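Local structure of phosphoglycerate kinase (Coxiella burnetii, 4NG4) at residues 24-29 with 62-67; 28-33 with 147-152; 68-73 with 122-127. The protein catalyses the reversible phosphoryl transfer between 1,3-bisphosphoglycerate and ADP that yields 3-phosphoglycerate and ATP in glycolysis. One frame throughout, in Å; residues are numbered along the deposited sequence.

Contact 1 of 3, residues 24-29 with 62-67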
loop_
_atom_site.group_PDB
_atom_site.type_symbol
_atom_site.label_atom_id
_atom_site.label_comp_id
_atom_site.label_asym_id
_atom_site.label_seq_id
_atom_site.Cartn_x
_atom_site.Cartn_y
_atom_site.Cartn_z
ATOM N N ASN A 24 -25.592 19.102 -10.683
ATOM C CA ASN A 24 -25.261 20.182 -11.625
ATOM C C ASN A 24 -23.972 20.938 -11.299
ATOM O O ASN A 24 -23.718 22.007 -11.855
ATOM C CB ASN A 24 -26.434 21.173 -11.735
ATOM C CG ASN A 24 -26.654 21.659 -13.147
ATOM O OD1 ASN A 24 -25.914 22.503 -13.655
ATOM N ND2 ASN A 24 -27.683 21.129 -13.790
ATOM N N LYS A 25 -23.154 20.384 -10.412
ATOM C CA LYS A 25 -21.917 21.041 -10.017
ATOM C C LYS A 25 -20.756 20.570 -10.886
ATOM O O LYS A 25 -20.842 19.539 -11.560
ATOM C CB LYS A 25 -21.627 20.784 -8.534
ATOM C CG LYS A 25 -22.476 21.627 -7.579
ATOM C CD LYS A 25 -21.901 21.597 -6.165
ATOM C CE LYS A 25 -22.415 22.738 -5.296
ATOM N NZ LYS A 25 -21.536 22.910 -4.099
ATOM N N ARG A 26 -19.682 21.352 -10.884
ATOM C CA ARG A 26 -18.428 20.943 -11.509
ATOM C C ARG A 26 -17.636 20.177 -10.473
ATOM O O ARG A 26 -17.307 20.728 -9.424
ATOM C CB ARG A 26 -17.622 22.152 -11.971
ATOM C CG ARG A 26 -18.264 22.945 -13.100
ATOM C CD ARG A 26 -17.405 24.141 -13.438
ATOM N NE ARG A 26 -17.495 25.185 -12.415
ATOM C CZ ARG A 26 -16.515 26.035 -12.091
ATOM N NH1 ARG A 26 -15.322 25.979 -12.684
ATOM N NH2 ARG A 26 -16.726 26.951 -11.150
ATOM N N VAL A 27 -17.348 18.910 -10.767
ATOM C CA VAL A 27 -16.718 18.013 -9.804
ATOM C C VAL A 27 -15.429 17.482 -10.371
ATOM O O VAL A 27 -15.411 16.878 -11.441
ATOM C CB VAL A 27 -17.631 16.823 -9.438
ATOM C CG1 VAL A 27 -16.902 15.861 -8.508
ATOM C CG2 VAL A 27 -18.927 17.322 -8.795
ATOM N N MET A 28 -14.360 17.694 -9.617
ATOM C CA MET A 28 -13.018 17.314 -10.019
ATOM C C MET A 28 -12.586 16.107 -9.180
ATOM O O MET A 28 -12.344 16.233 -7.977
ATOM C CB MET A 28 -12.091 18.509 -9.807
ATOM C CG MET A 28 -10.918 18.577 -10.758
ATOM S SD MET A 28 -9.998 20.114 -10.557
ATOM C CE MET A 28 -9.791 20.579 -12.277
ATOM N N ILE A 29 -12.526 14.938 -9.816
ATOM C CA ILE A 29 -12.168 13.691 -9.143
ATOM C C ILE A 29 -10.734 13.282 -9.479
ATOM O O ILE A 29 -10.436 12.953 -10.621
ATOM C CB ILE A 29 -13.108 12.542 -9.559
ATOM C CG1 ILE A 29 -14.565 12.919 -9.306
ATOM C CG2 ILE A 29 -12.775 11.263 -8.803
ATOM C CD1 ILE A 29 -15.529 11.930 -9.916
ATOM N N LYS A 62 -25.705 13.398 -11.703
ATOM C CA LYS A 62 -25.657 14.446 -12.729
ATOM C C LYS A 62 -24.674 15.571 -12.397
ATOM O O LYS A 62 -24.949 16.761 -12.573
ATOM C CB LYS A 62 -27.072 14.948 -13.069
ATOM C CG LYS A 62 -27.698 14.148 -14.210
ATOM C CD LYS A 62 -29.206 14.161 -14.199
ATOM C CE LYS A 62 -29.739 13.518 -15.464
ATOM N NZ LYS A 62 -31.214 13.395 -15.459
ATOM N N ALA A 63 -23.500 15.158 -11.938
ATOM C CA ALA A 63 -22.367 16.058 -11.801
ATOM C C ALA A 63 -21.838 16.397 -13.188
ATOM O O ALA A 63 -22.121 15.691 -14.162
ATOM C CB ALA A 63 -21.269 15.412 -10.960
ATOM N N ARG A 64 -21.097 17.497 -13.269
ATOM C CA ARG A 64 -20.297 17.806 -14.443
ATOM C C ARG A 64 -18.897 17.325 -14.101
ATOM O O ARG A 64 -18.183 17.979 -13.345
ATOM C CB ARG A 64 -20.305 19.310 -14.731
ATOM C CG ARG A 64 -21.699 19.928 -14.847
ATOM C CD ARG A 64 -21.675 21.402 -14.459
ATOM N NE ARG A 64 -22.874 22.106 -14.915
ATOM C CZ ARG A 64 -23.003 22.728 -16.086
ATOM N NH1 ARG A 64 -22.001 22.765 -16.960
ATOM N NH2 ARG A 64 -24.150 23.318 -16.387
ATOM N N VAL A 65 -18.510 16.173 -14.643
ATOM C CA VAL A 65 -17.343 15.443 -14.114
ATOM C C VAL A 65 -16.025 15.686 -14.856
ATOM O O VAL A 65 -15.928 15.448 -16.057
ATOM C CB VAL A 65 -17.610 13.914 -14.071
ATOM C CG1 VAL A 65 -16.306 13.147 -13.971
ATOM C CG2 VAL A 65 -18.521 13.572 -12.906
ATOM N N MET A 66 -15.022 16.147 -14.113
ATOM C CA MET A 66 -13.657 16.268 -14.614
ATOM C C MET A 66 -12.759 15.225 -13.931
ATOM O O MET A 66 -12.461 15.340 -12.740
ATOM C CB MET A 66 -13.115 17.668 -14.334
ATOM C CG MET A 66 -13.755 18.765 -15.155
ATOM S SD MET A 66 -13.371 20.423 -14.524
ATOM C CE MET A 66 -14.570 20.548 -13.206
ATOM N N ILE A 67 -12.335 14.218 -14.688
ATOM C CA ILE A 67 -11.542 13.126 -14.133
ATOM C C ILE A 67 -10.054 13.443 -14.218
ATOM O O ILE A 67 -9.519 13.647 -15.299
ATOM C CB ILE A 67 -11.793 11.799 -14.867
ATOM C CG1 ILE A 67 -13.291 11.455 -14.883
ATOM C CG2 ILE A 67 -10.987 10.686 -14.201
ATOM C CD1 ILE A 67 -13.641 10.326 -15.831
#

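Contact 2 of 3, residues 28-33 with 147-152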
loop_
_atom_site.group_PDB
_atom_site.type_symbol
_atom_site.label_atom_id
_atom_site.label_comp_id
_atom_site.label_asym_id
_atom_site.label_seq_id
_atom_site.Cartn_x
_atom_site.Cartn_y
_atom_site.Cartn_z
ATOM N N MET A 28 -14.360 17.694 -9.617
ATOM C CA MET A 28 -13.018 17.314 -10.019
ATOM C C MET A 28 -12.586 16.107 -9.180
ATOM O O MET A 28 -12.344 16.233 -7.977
ATOM C CB MET A 28 -12.091 18.509 -9.807
ATOM C CG MET A 28 -10.918 18.577 -10.758
ATOM S SD MET A 28 -9.998 20.114 -10.557
ATOM C CE MET A 28 -9.791 20.579 -12.277
ATOM N N ILE A 29 -12.526 14.938 -9.816
ATOM C CA ILE A 29 -12.168 13.691 -9.143
ATOM C C ILE A 29 -10.734 13.282 -9.479
ATOM O O ILE A 29 -10.436 12.953 -10.621
ATOM C CB ILE A 29 -13.108 12.542 -9.559
ATOM C CG1 ILE A 29 -14.565 12.919 -9.306
ATOM C CG2 ILE A 29 -12.775 11.263 -8.803
ATOM C CD1 ILE A 29 -15.529 11.930 -9.916
ATOM N N ARG A 30 -9.860 13.285 -8.476
ATOM C CA ARG A 30 -8.495 12.793 -8.637
ATOM C C ARG A 30 -8.488 11.283 -8.443
ATOM O O ARG A 30 -8.777 10.769 -7.351
ATOM C CB ARG A 30 -7.552 13.459 -7.632
ATOM C CG ARG A 30 -6.072 12.997 -7.719
ATOM C CD ARG A 30 -5.361 13.568 -8.910
ATOM N NE ARG A 30 -3.910 13.414 -8.826
ATOM C CZ ARG A 30 -3.234 12.316 -9.160
ATOM N NH1 ARG A 30 -3.860 11.234 -9.596
ATOM N NH2 ARG A 30 -1.915 12.295 -9.028
ATOM N N GLU A 31 -8.127 10.577 -9.506
ATOM C CA GLU A 31 -8.066 9.125 -9.494
ATOM C C GLU A 31 -6.644 8.642 -9.831
ATOM O O GLU A 31 -5.803 9.410 -10.301
ATOM C CB GLU A 31 -9.063 8.563 -10.501
ATOM C CG GLU A 31 -10.518 8.956 -10.249
ATOM C CD GLU A 31 -11.205 8.093 -9.214
ATOM O OE1 GLU A 31 -10.584 7.125 -8.740
ATOM O OE2 GLU A 31 -12.384 8.386 -8.878
ATOM N N ASP A 32 -6.395 7.363 -9.542
ATOM C CA ASP A 32 -5.160 6.664 -9.884
ATOM C C ASP A 32 -5.507 5.756 -11.057
ATOM O O ASP A 32 -5.900 4.617 -10.890
ATOM C CB ASP A 32 -4.632 5.876 -8.677
ATOM C CG ASP A 32 -3.311 5.151 -8.957
ATOM O OD1 ASP A 32 -2.744 5.258 -10.068
ATOM O OD2 ASP A 32 -2.813 4.450 -8.047
ATOM N N LEU A 33 -5.393 6.308 -12.252
ATOM C CA LEU A 33 -5.605 5.577 -13.507
ATOM C C LEU A 33 -4.261 5.263 -14.181
ATOM O O LEU A 33 -4.217 5.046 -15.381
ATOM C CB LEU A 33 -6.482 6.425 -14.442
ATOM C CG LEU A 33 -7.698 7.086 -13.773
ATOM C CD1 LEU A 33 -8.587 7.783 -14.813
ATOM C CD2 LEU A 33 -8.507 6.077 -12.956
ATOM N N PHE A 147 -13.845 19.421 -5.068
ATOM C CA PHE A 147 -12.724 18.524 -5.343
ATOM C C PHE A 147 -12.877 17.242 -4.546
ATOM O O PHE A 147 -13.116 17.290 -3.341
ATOM C CB PHE A 147 -11.396 19.187 -4.983
ATOM C CG PHE A 147 -10.197 18.296 -5.186
ATOM C CD1 PHE A 147 -9.912 17.775 -6.440
ATOM C CD2 PHE A 147 -9.358 17.974 -4.126
ATOM C CE1 PHE A 147 -8.818 16.966 -6.645
ATOM C CE2 PHE A 147 -8.263 17.153 -4.321
ATOM C CZ PHE A 147 -7.991 16.651 -5.586
ATOM N N VAL A 148 -12.723 16.105 -5.224
ATOM C CA VAL A 148 -12.826 14.796 -4.596
ATOM C C VAL A 148 -11.492 14.055 -4.721
ATOM O O VAL A 148 -11.138 13.602 -5.815
ATOM C CB VAL A 148 -13.939 13.962 -5.247
ATOM C CG1 VAL A 148 -14.130 12.665 -4.501
ATOM C CG2 VAL A 148 -15.220 14.736 -5.254
ATOM N N MET A 149 -10.752 13.957 -3.614
ATOM C CA MET A 149 -9.529 13.163 -3.570
ATOM C C MET A 149 -9.902 11.712 -3.388
ATOM O O MET A 149 -10.219 11.282 -2.282
ATOM C CB MET A 149 -8.596 13.611 -2.435
ATOM C CG MET A 149 -7.272 12.815 -2.329
ATOM S SD MET A 149 -6.466 12.517 -3.915
ATOM C CE MET A 149 -4.770 12.264 -3.415
ATOM N N ASP A 150 -9.837 10.961 -4.481
ATOM C CA ASP A 150 -10.181 9.551 -4.492
ATOM C C ASP A 150 -8.962 8.717 -4.894
ATOM O O ASP A 150 -9.116 7.705 -5.572
ATOM C CB ASP A 150 -11.327 9.346 -5.483
ATOM C CG ASP A 150 -11.987 7.990 -5.364
ATOM O OD1 ASP A 150 -12.259 7.539 -4.222
ATOM O OD2 ASP A 150 -12.254 7.381 -6.430
ATOM N N ALA A 151 -7.765 9.132 -4.458
ATOM C CA ALA A 151 -6.499 8.522 -4.912
ATOM C C ALA A 151 -5.473 8.220 -3.785
ATOM O O ALA A 151 -4.386 8.828 -3.727
ATOM C CB ALA A 151 -5.869 9.414 -5.973
ATOM N N PHE A 152 -5.807 7.262 -2.915
ATOM C CA PHE A 152 -4.951 6.918 -1.771
ATOM C C PHE A 152 -3.516 6.527 -2.169
ATOM O O PHE A 152 -2.565 6.835 -1.440
ATOM C CB PHE A 152 -5.581 5.796 -0.932
ATOM C CG PHE A 152 -4.814 5.467 0.331
ATOM C CD1 PHE A 152 -5.060 6.161 1.509
ATOM C CD2 PHE A 152 -3.856 4.470 0.343
ATOM C CE1 PHE A 152 -4.361 5.872 2.676
ATOM C CE2 PHE A 152 -3.162 4.174 1.502
ATOM C CZ PHE A 152 -3.412 4.879 2.671
#

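Contact 3 of 3, residues 68-73 with 122-127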
loop_
_atom_site.group_PDB
_atom_site.type_symbol
_atom_site.label_atom_id
_atom_site.label_comp_id
_atom_site.label_asym_id
_atom_site.label_seq_id
_atom_site.Cartn_x
_atom_site.Cartn_y
_atom_site.Cartn_z
ATOM N N LEU A 68 -9.385 13.437 -13.075
ATOM C CA LEU A 68 -7.993 13.865 -12.981
ATOM C C LEU A 68 -7.086 12.668 -12.643
ATOM O O LEU A 68 -7.440 11.849 -11.801
ATOM C CB LEU A 68 -7.893 14.947 -11.909
ATOM C CG LEU A 68 -6.914 16.088 -12.135
ATOM C CD1 LEU A 68 -7.194 16.872 -13.439
ATOM C CD2 LEU A 68 -6.969 16.985 -10.914
ATOM N N SER A 69 -5.952 12.537 -13.323
ATOM C CA SER A 69 -5.031 11.430 -13.042
ATOM C C SER A 69 -3.603 11.657 -13.519
ATOM O O SER A 69 -3.328 12.533 -14.336
ATOM C CB SER A 69 -5.520 10.112 -13.645
ATOM O OG SER A 69 -4.770 9.027 -13.121
ATOM N N HIS A 70 -2.695 10.854 -12.974
ATOM C CA HIS A 70 -1.318 10.880 -13.408
ATOM C C HIS A 70 -1.103 9.684 -14.325
ATOM O O HIS A 70 -1.980 8.835 -14.444
ATOM C CB HIS A 70 -0.353 10.895 -12.213
ATOM C CG HIS A 70 -0.369 9.643 -11.399
ATOM N ND1 HIS A 70 -1.380 9.344 -10.513
ATOM C CD2 HIS A 70 0.509 8.612 -11.333
ATOM C CE1 HIS A 70 -1.125 8.184 -9.932
ATOM N NE2 HIS A 70 0.011 7.715 -10.420
ATOM N N LEU A 71 0.041 9.654 -15.011
ATOM C CA LEU A 71 0.437 8.504 -15.833
ATOM C C LEU A 71 1.937 8.553 -16.026
ATOM O O LEU A 71 2.461 9.516 -16.564
ATOM C CB LEU A 71 -0.266 8.524 -17.185
ATOM C CG LEU A 71 -0.240 7.238 -18.014
ATOM C CD1 LEU A 71 -0.955 7.454 -19.349
ATOM C CD2 LEU A 71 1.161 6.782 -18.271
ATOM N N GLY A 72 2.627 7.525 -15.567
ATOM C CA GLY A 72 4.072 7.483 -15.653
ATOM C C GLY A 72 4.784 8.653 -14.984
ATOM O O GLY A 72 4.272 9.265 -14.037
ATOM N N ARG A 73 5.982 8.945 -15.481
ATOM C CA ARG A 73 6.762 10.092 -15.056
ATOM C C ARG A 73 7.265 10.855 -16.282
ATOM O O ARG A 73 8.367 10.587 -16.785
ATOM C CB ARG A 73 7.926 9.628 -14.201
ATOM C CG ARG A 73 7.492 8.980 -12.897
ATOM C CD ARG A 73 8.664 8.488 -12.079
ATOM N NE ARG A 73 8.221 7.678 -10.951
ATOM C CZ ARG A 73 7.697 8.157 -9.822
ATOM N NH1 ARG A 73 7.537 9.458 -9.635
ATOM N NH2 ARG A 73 7.331 7.331 -8.862
ATOM N N ASN A 122 -2.907 13.895 -18.481
ATOM C CA ASN A 122 -1.859 13.668 -17.468
ATOM C C ASN A 122 -1.463 14.940 -16.690
ATOM O O ASN A 122 -0.942 15.900 -17.252
ATOM C CB ASN A 122 -0.628 13.059 -18.166
ATOM C CG ASN A 122 0.359 12.444 -17.209
ATOM O OD1 ASN A 122 0.284 12.628 -15.987
ATOM N ND2 ASN A 122 1.309 11.707 -17.765
ATOM N N VAL A 123 -1.732 14.939 -15.392
ATOM C CA VAL A 123 -1.492 16.107 -14.549
ATOM C C VAL A 123 -0.028 16.389 -14.347
ATOM O O VAL A 123 0.337 17.486 -13.958
ATOM C CB VAL A 123 -2.055 15.906 -13.149
ATOM C CG1 VAL A 123 -3.554 15.903 -13.191
ATOM C CG2 VAL A 123 -1.506 14.620 -12.534
ATOM N N ARG A 124 0.801 15.370 -14.555
ATOM C CA ARG A 124 2.245 15.489 -14.405
ATOM C C ARG A 124 2.949 16.173 -15.582
ATOM O O ARG A 124 4.166 16.336 -15.555
ATOM C CB ARG A 124 2.840 14.110 -14.164
ATOM C CG ARG A 124 2.433 13.523 -12.832
ATOM C CD ARG A 124 3.276 12.318 -12.479
ATOM N NE ARG A 124 2.956 11.846 -11.145
ATOM C CZ ARG A 124 3.354 10.687 -10.636
ATOM N NH1 ARG A 124 4.098 9.835 -11.343
ATOM N NH2 ARG A 124 3.001 10.373 -9.409
ATOM N N PHE A 125 2.189 16.562 -16.606
ATOM C CA PHE A 125 2.725 17.393 -17.678
ATOM C C PHE A 125 2.908 18.820 -17.211
ATOM O O PHE A 125 3.819 19.503 -17.683
ATOM C CB PHE A 125 1.828 17.389 -18.910
ATOM C CG PHE A 125 1.915 16.133 -19.737
ATOM C CD1 PHE A 125 3.149 15.595 -20.117
ATOM C CD2 PHE A 125 0.760 15.513 -20.181
ATOM C CE1 PHE A 125 3.224 14.439 -20.901
ATOM C CE2 PHE A 125 0.821 14.362 -20.959
ATOM C CZ PHE A 125 2.061 13.827 -21.327
ATOM N N ASN A 126 2.060 19.261 -16.280
ATOM C CA ASN A 126 2.035 20.655 -15.851
ATOM C C ASN A 126 3.302 21.049 -15.083
ATOM O O ASN A 126 3.608 20.446 -14.043
ATOM C CB ASN A 126 0.797 20.924 -14.980
ATOM C CG ASN A 126 -0.521 20.716 -15.728
ATOM O OD1 ASN A 126 -0.643 21.031 -16.907
ATOM N ND2 ASN A 126 -1.518 20.216 -15.030
ATOM N N LYS A 127 4.036 22.036 -15.611
ATOM C CA LYS A 127 5.038 22.777 -14.824
ATOM C C LYS A 127 4.460 23.048 -13.427
ATOM O O LYS A 127 3.490 23.824 -13.300
ATOM C CB LYS A 127 5.387 24.132 -15.481
ATOM C CG LYS A 127 6.577 24.149 -16.448
ATOM C CD LYS A 127 6.867 25.601 -16.893
ATOM C CE LYS A 127 8.174 25.771 -17.682
ATOM N NZ LYS A 127 7.953 25.949 -19.141
#

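Contact 1 of 3, residues 24-29 with 62-67
R64 reaches back over the turn before strand 26-29 and meets K25 and N24 atom by atom. Its CB and CG pack on K25 O, the CB at 3.2 Å from it; with CG anti to the carbonyl carbon (chi1 -54°) and the chain extended to NE, CD passes on to N24 O. The NE then has two acceptors on N24, the backbone O at 3.2 Å and the side-chain OD1 at 3.3 Å, both weak bonds. NH2 adds a third weak one to OD1, and the amide and guanidinium planes stand 56° apart. The backbone is firmer: R64 N donates to K25 O at 2.7 Å, and V27 N to R64 O, M66 N to V27 O and I29 N to M66 O continue a parallel ladder. On the face carrying R26 and M28, the bent M66 side chain lays CE 3.7 Å from R26 CB. On the other face, V27 CG2 rests on A63 CB, and I29 and V65 meet more loosely, both touching A58 of helix 46-60. Strand 26-31, this helix and strand 64-69 form a beta-alpha-beta crossover. Backbone bonds and apolar contacts join its two strands; at their start the guanidinium adds weak bonds to that of N24 N with K62 O.

Contact 2 of 3, residues 28-33 with 147-152
D150 N donates to R30 O at 3.1 Å. Earlier in the pair of strands, V148 N reaches M28 O at 2.8 Å and R30 N reaches V148 O at 3.0 Å, so R30 both gives and accepts through its backbone. Beside this ladder the R30 CB lies 3.8 Å from F147 CZ, while CG, anti to the backbone N (chi1 180°), touches M149 SD. The guanidinium finds partners beyond these strands: NE bonds to S161 OG and NH1 to H70 ND1, and NH1 also makes a weak bond to E31 O. The buried carboxylates of E31 and D150 come together with their planes 85° apart, E31 OE2 standing 2.6 Å from D150 OD2. D150 has further bonds, OD1 to L177 N at the start of helix 176-190 and OD2 to T54 OG1 of helix 46-60. Side by side, parallel strands that open into loops at their carboxyl ends, where D32 and L33 are predicted to bind substrate, are typical of the Rossmann-like N-terminal domain of phosphoglycerate kinase.

Contact 3 of 3, residues 68-73 with 122-127
N122 OD1 accepts from two backbone N-H groups, one in its own segment and one across the contact: R124 N donates to it at 3.1 Å, closing an Asx turn, and L71 N adds a weak bond. The R124 N lies well above the carbonyl plane of the amide. The other end of the same amide faces L71, and ND2 gives a bond of 2.8 Å to L71 O, on a lone pair of that carbonyl. ND2 also donates to F83 O, so the two ends of one buried side chain tie the 68-73 loop to its own turn and to a third piece of chain. The next residue, V123, donates its backbone N to S69 O at 3.1 Å with a fairly straight N-H...O angle of 166°. V123 turns its CG1 onto L68 CG at 3.5 Å, the two side chains crossing at about a right angle, and its CG2 lies close to S69 O.

R124 runs out extended, alongside H70 and pointing the same way. H70 CD2 sits over the centre of the guanidinium, 3.6 Å from R124 CZ, with the ring and guanidinium planes 29° apart. At the edge of the guanidinium, NH1 donates to G72 O at 2.8 Å, somewhat tilted from its plane. R124 NH1 also lies over one face of the R73 guanidinium, a close approach of like charges in a region where H70, L71, G72, R73 and R124 are all predicted to bind substrate. Segment 68-73 takes in the end of strand 64-69 and the loop after it; 122-127 lies in the loop that follows the neighbouring parallel strand 117-120 and continues toward helix 134-142, on which N126 packs.

All three contacts lie on or just beyond one six-stranded parallel sheet, that of the N-terminal domain, away from the ADP and magnesium. Strand 26-31 is shared by contacts 1 and 2: it pairs with strand 64-69 in the first and with strand 146-149 in the second, their centres 12 Å apart, and M28 and I29 belong to both. Contact 3 continues from strand 64-69 after contact 1 has closed, and it is nested within the loop that contact 2 closes. Its centre is 13 Å from that of contact 2 and 19 Å from that of contact 1. The strands thus lead from their amino ends, at contact 1, to the carboxyl-end loops of contacts 2 and 3, where the predicted substrate-binding residues gather.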